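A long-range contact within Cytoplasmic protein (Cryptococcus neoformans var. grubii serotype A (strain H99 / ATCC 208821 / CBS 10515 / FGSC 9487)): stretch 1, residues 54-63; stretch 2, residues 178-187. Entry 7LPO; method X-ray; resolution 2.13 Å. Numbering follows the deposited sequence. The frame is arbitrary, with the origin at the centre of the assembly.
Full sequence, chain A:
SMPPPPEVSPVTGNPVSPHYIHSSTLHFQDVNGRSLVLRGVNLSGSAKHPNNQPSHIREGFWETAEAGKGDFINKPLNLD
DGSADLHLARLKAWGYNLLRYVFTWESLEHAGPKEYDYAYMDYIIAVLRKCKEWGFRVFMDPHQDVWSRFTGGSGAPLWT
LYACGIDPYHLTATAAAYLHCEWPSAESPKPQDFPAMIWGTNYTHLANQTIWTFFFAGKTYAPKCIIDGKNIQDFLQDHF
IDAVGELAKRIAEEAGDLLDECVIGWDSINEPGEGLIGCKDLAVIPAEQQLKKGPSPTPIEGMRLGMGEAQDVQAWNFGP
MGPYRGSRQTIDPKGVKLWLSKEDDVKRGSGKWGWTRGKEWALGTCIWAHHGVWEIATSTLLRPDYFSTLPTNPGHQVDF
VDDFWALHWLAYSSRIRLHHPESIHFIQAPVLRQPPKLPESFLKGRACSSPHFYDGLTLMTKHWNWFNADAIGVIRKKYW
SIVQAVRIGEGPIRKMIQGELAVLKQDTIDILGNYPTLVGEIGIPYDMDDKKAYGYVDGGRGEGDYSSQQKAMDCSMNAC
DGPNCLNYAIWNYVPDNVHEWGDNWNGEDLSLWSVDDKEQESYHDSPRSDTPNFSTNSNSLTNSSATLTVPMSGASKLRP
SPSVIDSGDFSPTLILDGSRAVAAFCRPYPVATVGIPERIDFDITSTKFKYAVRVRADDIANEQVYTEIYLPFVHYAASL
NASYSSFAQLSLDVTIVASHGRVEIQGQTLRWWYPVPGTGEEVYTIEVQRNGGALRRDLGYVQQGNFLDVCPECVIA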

# COMPACT_ATOMS: atom_id res chain seq x y z
N PRO A 54 14.80 9.95 8.95
CA PRO A 54 13.32 10.03 8.88
C PRO A 54 12.88 11.32 8.20
O PRO A 54 13.65 12.27 8.01
CB PRO A 54 12.90 10.00 10.35
CG PRO A 54 14.07 10.66 11.07
CD PRO A 54 15.31 10.18 10.31
N SER A 55 11.58 11.35 7.88
CA SER A 55 11.00 12.39 7.02
C SER A 55 11.20 13.79 7.60
O SER A 55 11.26 14.76 6.84
CB SER A 55 9.50 12.13 6.81
OG SER A 55 8.77 12.20 8.03
N HIS A 56 11.27 13.92 8.92
CA HIS A 56 11.27 15.25 9.52
C HIS A 56 12.66 15.87 9.64
O HIS A 56 12.75 17.05 9.99
CB HIS A 56 10.62 15.22 10.91
CG HIS A 56 11.28 14.30 11.89
ND1 HIS A 56 11.09 12.93 11.87
CD2 HIS A 56 12.11 14.54 12.93
CE1 HIS A 56 11.76 12.38 12.86
NE2 HIS A 56 12.40 13.33 13.51
N ILE A 57 13.73 15.13 9.36
CA ILE A 57 15.08 15.62 9.60
C ILE A 57 15.71 16.06 8.28
O ILE A 57 15.90 15.26 7.37
CB ILE A 57 15.95 14.57 10.30
CG1 ILE A 57 15.66 14.65 11.81
CG2 ILE A 57 17.40 14.84 10.03
CD1 ILE A 57 16.17 13.49 12.59
N ARG A 58 16.05 17.34 8.20
CA ARG A 58 16.62 17.87 6.97
C ARG A 58 18.13 17.62 6.89
O ARG A 58 18.66 17.46 5.78
CB ARG A 58 16.35 19.37 6.86
CG ARG A 58 16.90 19.94 5.58
CD ARG A 58 16.28 21.27 5.14
NE ARG A 58 16.67 21.51 3.75
CZ ARG A 58 17.67 22.30 3.37
NH1 ARG A 58 18.36 22.99 4.28
NH2 ARG A 58 17.96 22.43 2.09
N GLU A 59 18.82 17.59 8.02
CA GLU A 59 20.26 17.40 7.99
C GLU A 59 20.62 16.05 7.38
O GLU A 59 20.09 15.01 7.78
CB GLU A 59 20.84 17.51 9.40
CG GLU A 59 22.34 17.38 9.46
CD GLU A 59 22.90 17.67 10.83
OE1 GLU A 59 22.69 18.80 11.33
OE2 GLU A 59 23.53 16.77 11.42
N GLY A 60 21.53 16.08 6.39
CA GLY A 60 21.97 14.88 5.71
C GLY A 60 21.03 14.36 4.64
O GLY A 60 21.42 13.46 3.88
N PHE A 61 19.82 14.92 4.54
CA PHE A 61 18.80 14.42 3.62
C PHE A 61 19.28 14.48 2.17
O PHE A 61 19.28 13.48 1.45
CB PHE A 61 17.51 15.23 3.82
CG PHE A 61 16.39 14.87 2.88
CD1 PHE A 61 15.67 13.70 3.04
CD2 PHE A 61 16.03 15.74 1.86
CE1 PHE A 61 14.63 13.40 2.18
CE2 PHE A 61 14.99 15.44 1.01
CZ PHE A 61 14.28 14.27 1.16
N TRP A 62 19.69 15.67 1.73
CA TRP A 62 20.15 15.83 0.36
C TRP A 62 21.57 15.30 0.16
O TRP A 62 21.86 14.65 -0.86
CB TRP A 62 20.10 17.31 -0.03
CG TRP A 62 18.73 17.91 -0.05
CD1 TRP A 62 18.24 18.87 0.79
CD2 TRP A 62 17.68 17.60 -0.96
NE1 TRP A 62 16.96 19.19 0.45
CE2 TRP A 62 16.58 18.42 -0.62
CE3 TRP A 62 17.55 16.73 -2.04
CZ2 TRP A 62 15.36 18.37 -1.30
CZ3 TRP A 62 16.34 16.68 -2.73
CH2 TRP A 62 15.26 17.50 -2.35
N GLU A 63 22.46 15.55 1.12
CA GLU A 63 23.88 15.27 0.91
C GLU A 63 24.15 13.79 0.69
O GLU A 63 24.94 13.41 -0.19
CB GLU A 63 24.69 15.77 2.10
CG GLU A 63 24.74 17.28 2.25
CD GLU A 63 23.56 17.82 3.04
OE1 GLU A 63 22.62 17.05 3.35
OE2 GLU A 63 23.57 19.03 3.36
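Stretch 2, residues 178-187: YLHCEWPSAE

Stretch 2 lies along stretch 1, closest where the CA atoms of His 56 and Cys 181 stand 4.5 Å apart. Residues 178-187 are mostly loop, with a short 3-10 segment at His 180 and Cys 181 and a hydrogen bond from Glu 182 N to Leu 179 O (3.0 Å). This segment faces the type I turn from Pro 54 to Ile 57, and Cys 181 reaches on to Phe 61.

No direct backbone hydrogen bond joins the two. One water accepts from Cys 181 N (2.9 Å) and donates to Ser 55 O (2.8 Å), while another donates to both His 56 O and Cys 181 O, at 2.9 Å each.

His 180 points toward the turn with chi1 t, which brings ND1 within 2.8 Å of Ser 55 OG, a hydrogen bond in which either atom could be the donor. Ser 55, with a short side chain and chi1 p, places its hydroxyl at the edge of the imidazole, while His 56 CB lies over a face of the ring, 4.1 Å from its centroid; the rest of the His 56 side chain leads away.

Cys 181, whose CA-to-CB bond also points toward stretch 1, has chi1 p. Its small, polarizable sulfur fits over the face of Phe 61, with SG 4.2 Å from the ring centroid. Leu 179 CD2 extends this apolar patch, 4.2 Å from Phe 61 CE2 and 3.5 Å from Trp 62 CZ2.

OE2 of the buried Glu 182 is held by two residues, Trp 62 and Arg 58. With chi1 m and chi2 t, the Glu 182 side chain starts sideways but ends nearer stretch 1, so that OE2 accepts from Trp 62 NE1 (2.9 Å, 166°) and forms a salt bridge with Arg 58 NE (2.9 Å). Arg 58 reaches it with chi1 to chi3 all t, and Ala 186 CB lies over one face of the guanidinium, 4.4 Å from Arg 58 CZ.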

# COMPACT_ATOMS: atom_id res chain seq x y z
N TYR A 178 5.81 19.47 -1.56
CA TYR A 178 5.92 19.79 -0.14
C TYR A 178 6.68 18.65 0.53
O TYR A 178 6.19 17.52 0.57
CB TYR A 178 4.55 19.98 0.51
CG TYR A 178 3.82 21.21 0.05
CD1 TYR A 178 4.48 22.42 -0.09
CD2 TYR A 178 2.45 21.15 -0.25
CE1 TYR A 178 3.81 23.55 -0.53
CE2 TYR A 178 1.77 22.28 -0.67
CZ TYR A 178 2.46 23.47 -0.80
OH TYR A 178 1.80 24.60 -1.22
N LEU A 179 7.86 18.96 1.04
CA LEU A 179 8.69 18.01 1.76
C LEU A 179 8.51 18.25 3.25
O LEU A 179 8.58 19.39 3.72
CB LEU A 179 10.16 18.17 1.39
CG LEU A 179 10.63 17.54 0.08
CD1 LEU A 179 9.68 17.81 -1.05
CD2 LEU A 179 12.03 18.09 -0.24
N HIS A 180 8.32 17.16 4.00
CA HIS A 180 8.16 17.28 5.44
C HIS A 180 9.32 18.04 6.08
O HIS A 180 9.12 18.91 6.93
CB HIS A 180 8.04 15.89 6.05
CG HIS A 180 7.63 15.90 7.48
ND1 HIS A 180 7.62 14.76 8.26
CD2 HIS A 180 7.20 16.91 8.28
CE1 HIS A 180 7.21 15.07 9.48
NE2 HIS A 180 6.94 16.36 9.52
N CYS A 181 10.54 17.74 5.66
CA CYS A 181 11.71 18.35 6.30
C CYS A 181 11.95 19.79 5.87
O CYS A 181 12.79 20.46 6.48
CB CYS A 181 12.95 17.50 6.02
SG CYS A 181 13.58 17.63 4.34
N GLU A 182 11.24 20.30 4.86
CA GLU A 182 11.35 21.70 4.45
C GLU A 182 10.02 22.42 4.59
O GLU A 182 9.73 23.37 3.85
CB GLU A 182 11.88 21.81 3.02
CG GLU A 182 13.25 21.15 2.83
CD GLU A 182 13.90 21.48 1.48
OE1 GLU A 182 13.21 21.99 0.57
OE2 GLU A 182 15.12 21.22 1.33
N TRP A 183 9.18 21.97 5.52
CA TRP A 183 7.90 22.63 5.77
C TRP A 183 7.99 23.48 7.02
O TRP A 183 8.48 22.98 8.04
CB TRP A 183 6.78 21.60 5.93
CG TRP A 183 5.49 22.27 6.29
CD1 TRP A 183 5.09 22.69 7.53
CD2 TRP A 183 4.44 22.62 5.39
NE1 TRP A 183 3.86 23.29 7.45
CE2 TRP A 183 3.43 23.25 6.15
CE3 TRP A 183 4.25 22.47 4.01
CZ2 TRP A 183 2.26 23.72 5.58
CZ3 TRP A 183 3.08 22.93 3.45
CH2 TRP A 183 2.09 23.55 4.23
N PRO A 184 7.50 24.73 7.03
CA PRO A 184 6.85 25.43 5.91
C PRO A 184 7.84 26.07 4.95
O PRO A 184 7.46 26.59 3.91
CB PRO A 184 6.00 26.50 6.61
CG PRO A 184 6.79 26.84 7.85
CD PRO A 184 7.56 25.57 8.24
N SER A 185 9.12 26.04 5.31
CA SER A 185 10.15 26.57 4.44
C SER A 185 11.46 25.85 4.73
O SER A 185 11.69 25.39 5.85
CB SER A 185 10.34 28.08 4.64
OG SER A 185 11.04 28.33 5.85
N ALA A 186 12.30 25.75 3.71
CA ALA A 186 13.63 25.17 3.87
C ALA A 186 14.48 25.97 4.85
O ALA A 186 15.32 25.39 5.56
CB ALA A 186 14.33 25.09 2.51
N GLU A 187 14.29 27.29 4.90
CA GLU A 187 15.12 28.13 5.74
C GLU A 187 14.75 28.01 7.21
O GLU A 187 15.60 28.18 8.08
CB GLU A 187 15.01 29.59 5.30
CG GLU A 187 15.35 29.81 3.84
CD GLU A 187 14.11 29.99 2.98
OE1 GLU A 187 13.88 31.11 2.48
OE2 GLU A 187 13.37 28.99 2.80
O HOH W 1 11.25 15.36 4.08
O HOH W 2 13.68 19.60 9.05
O HOH W 3 17.48 24.71 7.06